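Local coordinates for protein chorismate synthase (Aquifex aeolicus, PDB 1Q1L) that probably catalyses the anti-1,4-elimination of phosphate from 5-enolpyruvylshikimate-3-phosphate to give chorismate, using reduced FMN as cofactor, at the last step of the chorismate pathway, at residues 387-390 and 391-394; 179-182 and 183-186. All coordinates share one frame; numbering follows the deposited sequence.

How the contacts relate
Both contacts are local, each made within one run of eight residues, and they sit in different parts of the subunit. Contact 2 comes first along the chain, in the loop between strand 173-174 and helix 187-197; contact 1 follows much later, on the C-terminal helix 384-399. Their centres are 30 Å apart and their nearest atoms about 17 Å, so neither touches the other. Both lie away from the predicted FMN and NADP sites. Their surroundings differ as well: contact 1 faces neighbouring subunits of the homotetramer, whereas contact 2 meets residues of its own chain alone, among them Glu232 and Arg320 on strands of the five-stranded antiparallel sheet.

Contact 1: 387-390 and 391-394; sequences VKKR and FEDY
Val387 O accepts from Phe391 N at 2.9 Å, the first of four successive i to i+4 backbone bonds on helix 384-399. The Val387 side chain and the Phe391 ring pack against helix 356-379, where both touch Leu379. Lys388 O takes the next bond, from Glu392 N, and the Glu392 side chain passes close by the same carbonyl, with CG 3.0 Å from Lys388 O. The carbonyl of Lys389 receives Asp393 N at 3.1 Å, and here the side chains meet too. Bends at chi2 (66°) and chi4 (-52°) carry the lysine chain across the carboxylate, so that Lys389 CE comes within 3.4 Å of Asp393 OD2. The salt bridge from Lys389 NZ to Asp393 OD2 is long, 3.9 Å; the stronger partner of Lys389 is Asp393 of the second subunit, and that of Asp393 is Lys389 of the second subunit. Arg390 O closes the series with Tyr394 N, while the extended guanidinium arm reaches Leu379 O and, on the second subunit, Lys378 O. Two lysines and two aspartates thus form a charge cluster across the interface, in which the carboxylates of both subunits probably hold the two nearby ammonium groups together.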
loop_
_atom_site.group_PDB
_atom_site.type_symbol
_atom_site.label_atom_id
_atom_site.label_comp_id
_atom_site.label_asym_id
_atom_site.label_seq_id
_atom_site.Cartn_x
_atom_site.Cartn_y
_atom_site.Cartn_z
ATOM N N VAL A 387 16.792 5.977 -16.017
ATOM C CA VAL A 387 17.165 6.021 -14.610
ATOM C C VAL A 387 18.622 6.458 -14.430
ATOM O O VAL A 387 18.929 7.265 -13.555
ATOM C CB VAL A 387 16.960 4.639 -13.949
ATOM C CG1 VAL A 387 17.279 4.713 -12.464
ATOM C CG2 VAL A 387 15.524 4.177 -14.158
ATOM N N LYS A 388 19.512 5.930 -15.261
ATOM C CA LYS A 388 20.931 6.283 -15.177
ATOM C C LYS A 388 21.171 7.764 -15.431
ATOM O O LYS A 388 22.030 8.377 -14.804
ATOM C CB LYS A 388 21.748 5.471 -16.176
ATOM C CG LYS A 388 21.901 4.002 -15.825
ATOM C CD LYS A 388 22.693 3.303 -16.915
ATOM C CE LYS A 388 22.780 1.813 -16.673
ATOM N NZ LYS A 388 23.514 1.142 -17.779
ATOM N N LYS A 389 20.418 8.335 -16.363
ATOM C CA LYS A 389 20.562 9.745 -16.675
ATOM C C LYS A 389 20.133 10.596 -15.482
ATOM O O LYS A 389 20.768 11.604 -15.167
ATOM C CB LYS A 389 19.716 10.099 -17.904
ATOM C CG LYS A 389 19.609 11.591 -18.183
ATOM C CD LYS A 389 20.950 12.192 -18.562
ATOM C CE LYS A 389 20.858 13.707 -18.682
ATOM N NZ LYS A 389 19.748 14.131 -19.588
ATOM N N ARG A 390 19.056 10.191 -14.816
ATOM C CA ARG A 390 18.561 10.939 -13.665
ATOM C C ARG A 390 19.503 10.805 -12.474
ATOM O O ARG A 390 19.618 11.715 -11.653
ATOM C CB ARG A 390 17.160 10.457 -13.292
ATOM C CG ARG A 390 16.149 10.651 -14.406
ATOM C CD ARG A 390 14.819 10.040 -14.039
ATOM N NE ARG A 390 13.839 10.174 -15.109
ATOM C CZ ARG A 390 12.592 9.720 -15.036
ATOM N NH1 ARG A 390 12.175 9.104 -13.936
ATOM N NH2 ARG A 390 11.764 9.873 -16.065
ATOM N N PHE A 391 20.172 9.664 -12.381
ATOM C CA PHE A 391 21.118 9.414 -11.301
ATOM C C PHE A 391 22.285 10.389 -11.488
ATOM O O PHE A 391 22.683 11.095 -10.555
ATOM C CB PHE A 391 21.619 7.968 -11.378
ATOM C CG PHE A 391 22.585 7.588 -10.281
ATOM C CD1 PHE A 391 22.121 7.177 -9.036
ATOM C CD2 PHE A 391 23.957 7.632 -10.500
ATOM C CE1 PHE A 391 23.012 6.810 -8.023
ATOM C CE2 PHE A 391 24.859 7.271 -9.494
ATOM C CZ PHE A 391 24.382 6.859 -8.255
ATOM N N GLU A 392 22.807 10.432 -12.712
ATOM C CA GLU A 392 23.928 11.295 -13.066
ATOM C C GLU A 392 23.639 12.768 -12.809
ATOM O O GLU A 392 24.479 13.483 -12.269
ATOM C CB GLU A 392 24.298 11.072 -14.529
ATOM C CG GLU A 392 24.774 9.653 -14.806
ATOM C CD GLU A 392 24.740 9.293 -16.280
ATOM O OE1 GLU A 392 25.124 8.152 -16.621
ATOM O OE2 GLU A 392 24.326 10.144 -17.097
ATOM N N ASP A 393 22.453 13.224 -13.190
ATOM C CA ASP A 393 22.080 14.612 -12.965
ATOM C C ASP A 393 21.976 14.873 -11.465
ATOM O O ASP A 393 22.440 15.898 -10.971
ATOM C CB ASP A 393 20.738 14.928 -13.638
ATOM C CG ASP A 393 20.842 15.008 -15.157
ATOM O OD1 ASP A 393 21.977 15.022 -15.690
ATOM O OD2 ASP A 393 19.782 15.073 -15.818
ATOM N N TYR A 394 21.377 13.934 -10.742
ATOM C CA TYR A 394 21.216 14.079 -9.303
ATOM C C TYR A 394 22.546 14.088 -8.554
ATOM O O TYR A 394 22.729 14.862 -7.612
ATOM C CB TYR A 394 20.323 12.969 -8.748
ATOM C CG TYR A 394 20.187 13.045 -7.252
ATOM C CD1 TYR A 394 20.858 12.148 -6.426
ATOM C CD2 TYR A 394 19.458 14.076 -6.655
ATOM C CE1 TYR A 394 20.815 12.278 -5.038
ATOM C CE2 TYR A 394 19.408 14.216 -5.273
ATOM C CZ TYR A 394 20.087 13.320 -4.473
ATOM O OH TYR A 394 20.043 13.467 -3.110
#

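Contact 2: 179-182 and 183-186; sequences KDKS and YFAN
With CG of Lys181 beside its own backbone N (chi1 -58°) and a single bend at chi2, the lysine chain turns once and then runs straight to NZ. Tyr183 has its CG between the backbone N and the carbonyl carbon (chi1 64°), which lays the phenol alongside that chain, pointing the same way. The two ends meet as Lys181 NZ donates to Tyr183 OH at 2.8 Å. Farther back, Lys181 CD lies 3.9 Å from Tyr183 CZ, and Asp180 O approaches the same ring obliquely. Glu232 grips both polar ends, OE2 in a salt bridge with the ammonium group and OE1 hydrogen-bonded to the phenol; Lys181 NZ also bonds to Leu178 O.

Phe184 crosses the lysine chain obliquely. Lys181 CB sits over the centre of its ring, 3.9 Å from the centroid and 11° off the normal, a CH-pi contact, while CD reaches Phe184 CZ at 3.6 Å. The lysine's methylene chain is therefore packed against two aromatic rings while its charge is paired at the far end. A leucine in place of Tyr183 would probably cost Lys181 NZ one of its partners, deprive Glu232 OE1 of the phenol's hydrogen bond and open a gap beside the lysine chain.

The backbone is wound tightly. Phe184 N bonds to Lys181 O and Ala185 N to Ser182 O at 3.1 Å, and Asn186 N to Tyr183 O at 2.8 Å, each an i to i+3 bond. Ahead of these, Asp180 OD2 takes Ser182 N at 3.1 Å, and beyond them Asn186 OD1 receives Lys189 N. The sequence of elements is an Asx turn leading into a short 3-10 turn, followed by Asn186 as the N-cap of helix 187-197.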
loop_
_atom_site.group_PDB
_atom_site.type_symbol
_atom_site.label_atom_id
_atom_site.label_comp_id
_atom_site.label_asym_id
_atom_site.label_seq_id
_atom_site.Cartn_x
_atom_site.Cartn_y
_atom_site.Cartn_z
ATOM N N LYS A 179 36.700 -4.759 16.639
ATOM C CA LYS A 179 36.081 -4.067 17.768
ATOM C C LYS A 179 36.109 -2.551 17.559
ATOM O O LYS A 179 35.199 -1.842 17.980
ATOM C CB LYS A 179 36.804 -4.430 19.070
ATOM C CG LYS A 179 36.822 -5.919 19.396
ATOM C CD LYS A 179 35.855 -6.271 20.521
ATOM C CE LYS A 179 34.427 -6.417 20.028
ATOM N NZ LYS A 179 34.271 -7.625 19.174
ATOM N N ASP A 180 37.165 -2.054 16.923
ATOM C CA ASP A 180 37.292 -0.626 16.634
ATOM C C ASP A 180 36.480 -0.413 15.350
ATOM O O ASP A 180 36.819 -0.960 14.305
ATOM C CB ASP A 180 38.769 -0.277 16.409
ATOM C CG ASP A 180 38.988 1.189 16.073
ATOM O OD1 ASP A 180 40.161 1.619 16.068
ATOM O OD2 ASP A 180 38.003 1.914 15.806
ATOM N N LYS A 181 35.414 0.376 15.431
ATOM C CA LYS A 181 34.536 0.595 14.278
ATOM C C LYS A 181 34.870 1.751 13.343
ATOM O O LYS A 181 34.004 2.232 12.608
ATOM C CB LYS A 181 33.092 0.743 14.761
ATOM C CG LYS A 181 32.583 -0.446 15.546
ATOM C CD LYS A 181 32.730 -1.737 14.748
ATOM C CE LYS A 181 32.225 -2.929 15.537
ATOM N NZ LYS A 181 32.413 -4.184 14.765
ATOM N N SER A 182 36.121 2.191 13.350
ATOM C CA SER A 182 36.519 3.290 12.487
ATOM C C SER A 182 36.398 2.882 11.021
ATOM O O SER A 182 36.196 3.727 10.151
ATOM C CB SER A 182 37.962 3.702 12.785
ATOM O OG SER A 182 38.839 2.625 12.513
ATOM N N TYR A 183 36.518 1.588 10.744
ATOM C CA TYR A 183 36.427 1.119 9.367
ATOM C C TYR A 183 35.055 1.370 8.720
ATOM O O TYR A 183 34.907 1.234 7.502
ATOM C CB TYR A 183 36.801 -0.369 9.284
ATOM C CG TYR A 183 35.873 -1.311 10.018
ATOM C CD1 TYR A 183 34.648 -1.698 9.462
ATOM C CD2 TYR A 183 36.211 -1.803 11.274
ATOM C CE1 TYR A 183 33.786 -2.556 10.152
ATOM C CE2 TYR A 183 35.360 -2.653 11.968
ATOM C CZ TYR A 183 34.151 -3.025 11.403
ATOM O OH TYR A 183 33.316 -3.860 12.105
ATOM N N PHE A 184 34.060 1.749 9.525
ATOM C CA PHE A 184 32.717 2.044 9.007
ATOM C C PHE A 184 32.803 3.181 7.991
ATOM O O PHE A 184 31.916 3.357 7.158
ATOM C CB PHE A 184 31.777 2.499 10.133
ATOM C CG PHE A 184 31.218 1.387 10.968
ATOM C CD1 PHE A 184 31.591 0.064 10.753
ATOM C CD2 PHE A 184 30.308 1.672 11.983
ATOM C CE1 PHE A 184 31.065 -0.961 11.535
ATOM C CE2 PHE A 184 29.775 0.658 12.770
ATOM C CZ PHE A 184 30.156 -0.666 12.545
ATOM N N ALA A 185 33.863 3.978 8.085
ATOM C CA ALA A 185 34.041 5.096 7.172
ATOM C C ALA A 185 35.079 4.778 6.109
ATOM O O ALA A 185 35.586 5.679 5.449
ATOM C CB ALA A 185 34.460 6.336 7.952
ATOM N N ASN A 186 35.381 3.498 5.923
ATOM C CA ASN A 186 36.400 3.106 4.957
ATOM C C ASN A 186 35.914 2.092 3.915
ATOM O O ASN A 186 35.978 0.882 4.140
ATOM C CB ASN A 186 37.600 2.527 5.712
ATOM C CG ASN A 186 38.855 2.507 4.879
ATOM O OD1 ASN A 186 38.835 2.121 3.710
ATOM N ND2 ASN A 186 39.965 2.915 5.482
#